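Local coordinates for angiopoietin-related protein 3 (Homo sapiens, PDB 6EUA) that raises plasma triglycerides by inhibiting lipoprotein lipase, and through its fibrinogen-like domain, the part crystallised here, mediates endothelial cell adhesion, at residues A[125-130]-A[144-149]; A[137-142]-A[199-204]. One frame throughout, in Å; residues are numbered along the deposited sequence.

Contact 1. Residues A[125-130]-A[144-149]; sequences YTLHLV and KDLVFS
In the fibrinogen-like domain, residues 144-149 run back antiparallel beside 125-130, at the start of strand 127-134. The pairing is a single antiparallel bridge, Leu127 with Leu146, and it is a hydrogen-bonded pair. The backbones stay close at Thr126 and Val147 and separate only beyond, toward Tyr125 and Phe148 at one end and Leu129 and Lys144 at the other.

Lys144 comes first. Lys144 O accepts from a water at 2.6 Å, and the same water accepts from Leu129 N at 2.8 Å. The water bridges the two backbones next to the Leu127-Leu146 pair. His128 sends its ring to this end, because CG stands anti to the backbone N (chi1 -177°). His128 CD2 lies 3.6 Å from Lys144 O.

Asp145 meets Thr126 obliquely, with Asp145 CB 3.6 Å from Thr126 CG2. The methyl faces this way because the hydroxyl OG1 sits beside its own backbone N, where it is hydrogen-bonded to Thr123 O. The carboxylate and the His128 ring lie near each other without touching, His128 NE2 being 5.1 Å from Asp145 OD2.

Leu146 carries the contact. Leu146 N donates to Leu127 O at 2.8 Å (158°). Leu146 O accepts from Leu127 N at 2.8 Å (169°). Both donors lie in the carbonyl planes. Leu146 O has a second, weaker visitor, the CA-H of Thr126, with Thr126 CA 3.2 Å from Leu146 O. The Leu146 side chain lies over Leu127 O and reaches Leu129 with CD1. Trp170 of strand 169-171 packs on both Leu127 and Leu146, so the leucines face the interior.

Val147 points away and lies in the short strand that pairs with 169-171. Phe148 starts toward Tyr125, but its ring leads off to an edge-to-face contact with Trp170. Tyr125 O, near Phe148 CB, is also held by Trp170, through a hydrogen bond from NE1.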
ATOM      1  N   TYR A 125      -8.251 -17.925 -23.436  1.00 41.57           N
ATOM      2  CA  TYR A 125      -7.278 -16.847 -23.237  1.00 41.05           C
ATOM      3  C   TYR A 125      -5.925 -17.185 -23.869  1.00 38.34           C
ATOM      4  O   TYR A 125      -4.872 -17.094 -23.230  1.00 32.16           O
ATOM      5  CB  TYR A 125      -7.140 -16.520 -21.745  1.00 37.69           C
ATOM      6  CG  TYR A 125      -8.428 -16.007 -21.136  1.00 41.69           C
ATOM      7  CD1 TYR A 125      -8.928 -14.765 -21.496  1.00 39.42           C
ATOM      8  CD2 TYR A 125      -9.151 -16.764 -20.220  1.00 43.23           C
ATOM      9  CE1 TYR A 125     -10.094 -14.282 -20.956  1.00 44.14           C
ATOM     10  CE2 TYR A 125     -10.334 -16.287 -19.670  1.00 36.74           C
ATOM     11  CZ  TYR A 125     -10.800 -15.040 -20.044  1.00 42.82           C
ATOM     12  OH  TYR A 125     -11.971 -14.523 -19.518  1.00 44.55           O
ATOM     13  N   THR A 126      -5.961 -17.572 -25.144  1.00 38.36           N
ATOM     14  CA  THR A 126      -4.756 -18.050 -25.813  1.00 33.56           C
ATOM     15  C   THR A 126      -3.746 -16.924 -25.994  1.00 38.02           C
ATOM     16  O   THR A 126      -4.081 -15.841 -26.483  1.00 44.20           O
ATOM     17  CB  THR A 126      -5.117 -18.663 -27.156  1.00 35.70           C
ATOM     18  OG1 THR A 126      -5.990 -19.774 -26.926  1.00 41.20           O
ATOM     19  CG2 THR A 126      -3.869 -19.155 -27.862  1.00 38.64           C
ATOM     20  N   LEU A 127      -2.504 -17.191 -25.600  1.00 34.40           N
ATOM     21  CA  LEU A 127      -1.430 -16.211 -25.604  1.00 36.61           C
ATOM     22  C   LEU A 127      -0.431 -16.528 -26.707  1.00 41.53           C
ATOM     23  O   LEU A 127      -0.031 -17.682 -26.874  1.00 45.62           O
ATOM     24  CB  LEU A 127      -0.718 -16.201 -24.255  1.00 37.08           C
ATOM     25  CG  LEU A 127       0.353 -15.141 -24.056  1.00 35.18           C
ATOM     26  CD1 LEU A 127      -0.345 -13.807 -23.841  1.00 39.40           C
ATOM     27  CD2 LEU A 127       1.215 -15.500 -22.856  1.00 34.17           C
ATOM     28  N   HIS A 128      -0.022 -15.504 -27.455  1.00 42.67           N
ATOM     29  CA  HIS A 128       0.947 -15.647 -28.540  1.00 48.12           C
ATOM     30  C   HIS A 128       2.061 -14.628 -28.319  1.00 47.99           C
ATOM     31  O   HIS A 128       1.825 -13.419 -28.427  1.00 43.27           O
ATOM     32  CB  HIS A 128       0.268 -15.453 -29.901  1.00 48.97           C
ATOM     33  CG  HIS A 128       1.181 -15.645 -31.072  1.00 58.48           C
ATOM     34  ND1 HIS A 128       1.735 -14.590 -31.766  1.00 60.70           N
ATOM     35  CD2 HIS A 128       1.633 -16.770 -31.678  1.00 61.53           C
ATOM     36  CE1 HIS A 128       2.495 -15.056 -32.742  1.00 61.76           C
ATOM     37  NE2 HIS A 128       2.448 -16.375 -32.712  1.00 63.06           N
ATOM     38  N   LEU A 129       3.268 -15.106 -28.007  1.00 40.73           N
ATOM     39  CA  LEU A 129       4.396 -14.254 -27.636  1.00 42.17           C
ATOM     40  C   LEU A 129       5.516 -14.304 -28.666  1.00 45.10           C
ATOM     41  O   LEU A 129       5.779 -15.347 -29.278  1.00 42.87           O
ATOM     42  CB  LEU A 129       5.010 -14.656 -26.287  1.00 40.87           C
ATOM     43  CG  LEU A 129       4.195 -14.842 -25.018  1.00 43.79           C
ATOM     44  CD1 LEU A 129       5.033 -15.564 -23.966  1.00 43.03           C
ATOM     45  CD2 LEU A 129       3.768 -13.507 -24.514  1.00 46.25           C
ATOM     46  N   VAL A 130       6.211 -13.177 -28.800  1.00 45.89           N
ATOM     47  CA  VAL A 130       7.474 -13.090 -29.534  1.00 43.00           C
ATOM     48  C   VAL A 130       8.449 -12.285 -28.683  1.00 44.00           C
ATOM     49  O   VAL A 130       8.129 -11.168 -28.268  1.00 33.33           O
ATOM     50  CB  VAL A 130       7.298 -12.429 -30.916  1.00 47.02           C
ATOM     51  CG1 VAL A 130       8.657 -12.251 -31.590  1.00 42.64           C
ATOM     52  CG2 VAL A 130       6.357 -13.244 -31.792  1.00 51.41           C
ATOM     53  N   LYS A 144       3.877 -19.547 -30.832  1.00 43.98           N
ATOM     54  CA  LYS A 144       2.968 -20.659 -30.617  1.00 46.47           C
ATOM     55  C   LYS A 144       1.746 -20.166 -29.855  1.00 47.08           C
ATOM     56  O   LYS A 144       1.836 -19.248 -29.031  1.00 44.74           O
ATOM     57  CB  LYS A 144       3.644 -21.794 -29.828  1.00 56.23           C
ATOM     58  CG  LYS A 144       5.023 -22.180 -30.348  1.00 63.59           C
ATOM     59  CD  LYS A 144       4.939 -23.348 -31.293  1.00 65.92           C
ATOM     60  CE  LYS A 144       6.267 -23.578 -32.010  1.00 70.05           C
ATOM     61  NZ  LYS A 144       6.112 -23.445 -33.491  1.00 67.33           N
ATOM     62  N   ASP A 145       0.607 -20.799 -30.126  1.00 48.61           N
ATOM     63  CA  ASP A 145      -0.623 -20.532 -29.384  1.00 53.85           C
ATOM     64  C   ASP A 145      -0.548 -21.231 -28.029  1.00 47.57           C
ATOM     65  O   ASP A 145      -0.538 -22.464 -27.959  1.00 54.77           O
ATOM     66  CB  ASP A 145      -1.838 -21.012 -30.178  1.00 61.57           C
ATOM     67  CG  ASP A 145      -2.083 -20.184 -31.430  1.00 69.41           C
ATOM     68  OD1 ASP A 145      -2.610 -20.732 -32.422  1.00 75.30           O
ATOM     69  OD2 ASP A 145      -1.744 -18.984 -31.419  1.00 74.73           O
ATOM     70  N   LEU A 146      -0.494 -20.451 -26.952  1.00 36.66           N
ATOM     71  CA  LEU A 146      -0.385 -20.990 -25.600  1.00 37.78           C
ATOM     72  C   LEU A 146      -1.731 -20.907 -24.892  1.00 41.50           C
ATOM     73  O   LEU A 146      -2.267 -19.812 -24.704  1.00 42.35           O
ATOM     74  CB  LEU A 146       0.673 -20.238 -24.798  1.00 38.92           C
ATOM     75  CG  LEU A 146       2.020 -20.123 -25.500  1.00 42.51           C
ATOM     76  CD1 LEU A 146       2.836 -19.050 -24.832  1.00 40.66           C
ATOM     77  CD2 LEU A 146       2.719 -21.466 -25.464  1.00 43.72           C
ATOM     78  N   VAL A 147      -2.239 -22.052 -24.453  1.00 37.35           N
ATOM     79  CA  VAL A 147      -3.562 -22.161 -23.850  1.00 38.06           C
ATOM     80  C   VAL A 147      -3.428 -22.124 -22.332  1.00 40.71           C
ATOM     81  O   VAL A 147      -2.587 -22.827 -21.756  1.00 40.85           O
ATOM     82  CB  VAL A 147      -4.258 -23.455 -24.299  1.00 44.66           C
ATOM     83  CG1 VAL A 147      -5.573 -23.628 -23.566  1.00 58.14           C
ATOM     84  CG2 VAL A 147      -4.459 -23.446 -25.796  1.00 38.80           C
ATOM     85  N   PHE A 148      -4.265 -21.318 -21.680  1.00 34.13           N
ATOM     86  CA  PHE A 148      -4.273 -21.242 -20.226  1.00 33.52           C
ATOM     87  C   PHE A 148      -5.025 -22.417 -19.617  1.00 32.04           C
ATOM     88  O   PHE A 148      -6.073 -22.829 -20.121  1.00 35.49           O
ATOM     89  CB  PHE A 148      -4.923 -19.942 -19.767  1.00 33.14           C
ATOM     90  CG  PHE A 148      -4.461 -19.472 -18.419  1.00 33.81           C
ATOM     91  CD1 PHE A 148      -3.310 -18.693 -18.300  1.00 27.23           C
ATOM     92  CD2 PHE A 148      -5.181 -19.788 -17.274  1.00 28.14           C
ATOM     93  CE1 PHE A 148      -2.884 -18.233 -17.060  1.00 32.29           C
ATOM     94  CE2 PHE A 148      -4.755 -19.333 -16.024  1.00 28.38           C
ATOM     95  CZ  PHE A 148      -3.613 -18.545 -15.919  1.00 29.85           C
ATOM     96  N   SER A 149      -4.497 -22.936 -18.511  1.00 34.90           N
ATOM     97  CA  SER A 149      -5.126 -24.037 -17.799  1.00 36.34           C
ATOM     98  C   SER A 149      -4.934 -23.856 -16.301  1.00 38.07           C
ATOM     99  O   SER A 149      -3.918 -23.311 -15.855  1.00 33.13           O
ATOM    100  CB  SER A 149      -4.547 -25.384 -18.243  1.00 49.54           C
ATOM    101  OG  SER A 149      -4.905 -25.650 -19.587  1.00 63.04           O
TER
HETATM  102  O   HOH W   1       3.886 -17.878 -28.078  1.00 43.64           O

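Contact 2. Residues A[137-142]-A[199-204]; sequences PNAIPE and LSWKSQ
A methyl group sits squarely on an indole: Ala139 CB lies 3.6 Å from the centroid of the six-membered ring of Trp201, a CH-pi contact over the face. The same methyl, Ala139 CB, is pressed against Lys202 O, at 3.1 Å. Trp201 ends up beneath it because CG is anti to the backbone N (chi1 179°).

The indole edge is used too. Trp201 NE1 donates to Pro137 O at 3.1 Å, nearly in the ring plane and almost along the C=O axis. Ile140 CD1 comes to the edge at Trp201 CH2, 3.5 Å away, its chain crossing the indole at about a right angle. Pro137 CB presses tightly on Ser203 CB, at 3.5 Å.

The loop is shaped by Asn138. Asn138 OD1 accepts from Ile140 N at 3.0 Å, an Asx turn, and is also hydrogen-bonded to Tyr114 OH. Asn138 ND2 donates to Ile140 O in a very short, bent bond of 2.4 Å, a sign of tight packing in the turn. Asn138 O accepts from Gln204 N at 3.3 Å.

This joins the loop after strand 127-134 to the end of strand 199-202. The buried indole has its N-H satisfied by a loop carbonyl, and that bond helps fix the ring's rotation under Ala139.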
ATOM      1  N   PRO A 137      17.621 -15.356 -20.869  1.00 56.15           N
ATOM      2  CA  PRO A 137      17.069 -16.062 -22.027  1.00 59.23           C
ATOM      3  C   PRO A 137      15.608 -16.426 -21.808  1.00 56.40           C
ATOM      4  O   PRO A 137      15.119 -16.516 -20.680  1.00 58.66           O
ATOM      5  CB  PRO A 137      17.949 -17.313 -22.147  1.00 66.17           C
ATOM      6  CG  PRO A 137      19.166 -17.029 -21.318  1.00 66.11           C
ATOM      7  CD  PRO A 137      18.719 -16.100 -20.232  1.00 60.89           C
ATOM      8  N   ASN A 138      14.908 -16.614 -22.922  1.00 48.24           N
ATOM      9  CA  ASN A 138      13.496 -16.947 -22.887  1.00 47.61           C
ATOM     10  C   ASN A 138      13.289 -18.402 -22.484  1.00 47.47           C
ATOM     11  O   ASN A 138      14.048 -19.286 -22.890  1.00 49.83           O
ATOM     12  CB  ASN A 138      12.867 -16.692 -24.255  1.00 50.53           C
ATOM     13  CG  ASN A 138      11.386 -17.005 -24.281  1.00 45.52           C
ATOM     14  OD1 ASN A 138      10.663 -16.735 -23.326  1.00 43.37           O
ATOM     15  ND2 ASN A 138      10.932 -17.592 -25.372  1.00 50.80           N
ATOM     16  N   ALA A 139      12.246 -18.647 -21.682  1.00 43.07           N
ATOM     17  CA  ALA A 139      11.842 -19.990 -21.292  1.00 41.31           C
ATOM     18  C   ALA A 139      10.472 -20.392 -21.818  1.00 39.12           C
ATOM     19  O   ALA A 139      10.078 -21.548 -21.640  1.00 41.23           O
ATOM     20  CB  ALA A 139      11.832 -20.128 -19.759  1.00 47.79           C
ATOM     21  N   ILE A 140       9.735 -19.479 -22.442  1.00 41.29           N
ATOM     22  CA  ILE A 140       8.377 -19.736 -22.915  1.00 44.42           C
ATOM     23  C   ILE A 140       8.440 -19.934 -24.425  1.00 50.75           C
ATOM     24  O   ILE A 140       9.141 -19.177 -25.114  1.00 58.05           O
ATOM     25  CB  ILE A 140       7.436 -18.584 -22.518  1.00 47.35           C
ATOM     26  CG1 ILE A 140       7.536 -18.314 -21.014  1.00 43.25           C
ATOM     27  CG2 ILE A 140       5.992 -18.878 -22.909  1.00 49.07           C
ATOM     28  CD1 ILE A 140       7.034 -16.946 -20.583  1.00 38.21           C
ATOM     29  N   PRO A 141       7.765 -20.940 -24.978  1.00 49.39           N
ATOM     30  CA  PRO A 141       7.784 -21.137 -26.437  1.00 44.79           C
ATOM     31  C   PRO A 141       7.257 -19.913 -27.175  1.00 48.49           C
ATOM     32  O   PRO A 141       6.205 -19.369 -26.834  1.00 51.11           O
ATOM     33  CB  PRO A 141       6.875 -22.351 -26.640  1.00 39.77           C
ATOM     34  CG  PRO A 141       6.902 -23.077 -25.327  1.00 40.69           C
ATOM     35  CD  PRO A 141       7.018 -22.001 -24.279  1.00 38.34           C
ATOM     36  N   GLU A 142       7.995 -19.483 -28.195  1.00 52.04           N
ATOM     37  CA  GLU A 142       7.609 -18.330 -28.996  1.00 63.00           C
ATOM     38  C   GLU A 142       6.864 -18.759 -30.260  1.00 65.30           C
ATOM     39  O   GLU A 142       7.038 -19.868 -30.768  1.00 68.92           O
ATOM     40  CB  GLU A 142       8.833 -17.507 -29.396  1.00 68.61           C
ATOM     41  CG  GLU A 142       9.642 -16.945 -28.252  1.00 71.09           C
ATOM     42  CD  GLU A 142      10.815 -16.104 -28.742  1.00 74.68           C
ATOM     43  OE1 GLU A 142      10.588 -15.213 -29.596  1.00 73.25           O
ATOM     44  OE2 GLU A 142      11.961 -16.349 -28.290  1.00 76.48           O
ATOM     45  N   LEU A 199      10.575 -20.298  -7.226  1.00 34.35           N
ATOM     46  CA  LEU A 199      10.072 -20.731  -8.520  1.00 37.96           C
ATOM     47  C   LEU A 199      11.230 -21.014  -9.469  1.00 39.56           C
ATOM     48  O   LEU A 199      12.393 -20.740  -9.169  1.00 39.64           O
ATOM     49  CB  LEU A 199       9.129 -19.675  -9.102  1.00 31.76           C
ATOM     50  CG  LEU A 199       7.933 -19.397  -8.183  1.00 34.83           C
ATOM     51  CD1 LEU A 199       7.427 -17.998  -8.404  1.00 30.23           C
ATOM     52  CD2 LEU A 199       6.811 -20.448  -8.404  1.00 32.57           C
ATOM     53  N   SER A 200      10.894 -21.563 -10.633  1.00 34.01           N
ATOM     54  CA  SER A 200      11.906 -22.005 -11.585  1.00 43.25           C
ATOM     55  C   SER A 200      11.686 -21.370 -12.950  1.00 43.86           C
ATOM     56  O   SER A 200      10.550 -21.227 -13.407  1.00 46.31           O
ATOM     57  CB  SER A 200      11.904 -23.527 -11.725  1.00 37.06           C
ATOM     58  OG  SER A 200      11.965 -24.159 -10.461  1.00 45.35           O
ATOM     59  N   TRP A 201      12.789 -21.014 -13.608  1.00 42.57           N
ATOM     60  CA  TRP A 201      12.764 -20.425 -14.951  1.00 42.15           C
ATOM     61  C   TRP A 201      13.899 -21.065 -15.756  1.00 44.61           C
ATOM     62  O   TRP A 201      15.055 -20.637 -15.678  1.00 39.88           O
ATOM     63  CB  TRP A 201      12.895 -18.912 -14.887  1.00 33.66           C
ATOM     64  CG  TRP A 201      12.895 -18.237 -16.217  1.00 33.96           C
ATOM     65  CD1 TRP A 201      13.988 -17.925 -16.980  1.00 37.59           C
ATOM     66  CD2 TRP A 201      11.752 -17.749 -16.929  1.00 33.78           C
ATOM     67  NE1 TRP A 201      13.593 -17.282 -18.127  1.00 42.70           N
ATOM     68  CE2 TRP A 201      12.226 -17.151 -18.117  1.00 34.06           C
ATOM     69  CE3 TRP A 201      10.369 -17.770 -16.681  1.00 35.45           C
ATOM     70  CZ2 TRP A 201      11.370 -16.595 -19.067  1.00 33.74           C
ATOM     71  CZ3 TRP A 201       9.519 -17.201 -17.618  1.00 35.20           C
ATOM     72  CH2 TRP A 201      10.025 -16.627 -18.800  1.00 37.29           C
ATOM     73  N   LYS A 202      13.555 -22.094 -16.529  1.00 38.75           N
ATOM     74  CA  LYS A 202      14.529 -22.881 -17.275  1.00 45.87           C
ATOM     75  C   LYS A 202      14.498 -22.431 -18.727  1.00 49.61           C
ATOM     76  O   LYS A 202      13.526 -22.688 -19.446  1.00 43.49           O
ATOM     77  CB  LYS A 202      14.240 -24.373 -17.153  1.00 46.04           C
ATOM     78  CG  LYS A 202      15.378 -25.269 -17.624  1.00 54.17           C
ATOM     79  CD  LYS A 202      15.139 -25.773 -19.041  1.00 66.07           C
ATOM     80  CE  LYS A 202      13.824 -26.531 -19.146  1.00 71.52           C
ATOM     81  NZ  LYS A 202      13.675 -27.526 -18.048  1.00 74.72           N
ATOM     82  N   SER A 203      15.565 -21.775 -19.159  1.00 55.56           N
ATOM     83  CA  SER A 203      15.605 -21.268 -20.515  1.00 65.08           C
ATOM     84  C   SER A 203      15.856 -22.394 -21.512  1.00 71.13           C
ATOM     85  O   SER A 203      16.089 -23.552 -21.154  1.00 75.32           O
ATOM     86  CB  SER A 203      16.676 -20.195 -20.647  1.00 71.63           C
ATOM     87  OG  SER A 203      17.895 -20.652 -20.095  1.00 74.40           O
ATOM     88  N   GLN A 204      15.815 -22.021 -22.790  1.00 81.37           N
ATOM     89  CA  GLN A 204      15.913 -22.991 -23.876  1.00 92.14           C
ATOM     90  C   GLN A 204      17.249 -23.730 -23.854  1.00 91.33           C
ATOM     91  O   GLN A 204      17.304 -24.931 -24.147  1.00 93.59           O
ATOM     92  CB  GLN A 204      15.705 -22.263 -25.204  1.00104.38           C
ATOM     93  CG  GLN A 204      16.139 -20.792 -25.147  1.00110.49           C
ATOM     94  CD  GLN A 204      15.642 -19.968 -26.321  1.00117.09           C
ATOM     95  OE1 GLN A 204      14.645 -20.310 -26.958  1.00120.21           O
ATOM     96  NE2 GLN A 204      16.336 -18.873 -26.609  1.00118.37           N
TER

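Overall arrangement
Both contacts lie in the fibrinogen C-terminal domain, with centres about 14 Å apart. Along the chain the order is 125-130, 137-142, 144-149, 199-204, so the segments alternate. Strand 127-134 belongs to the large antiparallel sheet. The chain leaves it, passes through the loop 137-142 of contact 2, and returns for contact 1. The two touch directly: Ile140 CG2 packs 3.6 Å from Leu129 CD1 and 3.7 Å from Leu146 CD1. Ile140 therefore joins the leucine packing of contact 1 to the tryptophan of contact 2. Contact 1 joins strand 127-134 to the pair 147-149/169-171; contact 2 joins the loop that follows this strand to the pair 199-202/208-211.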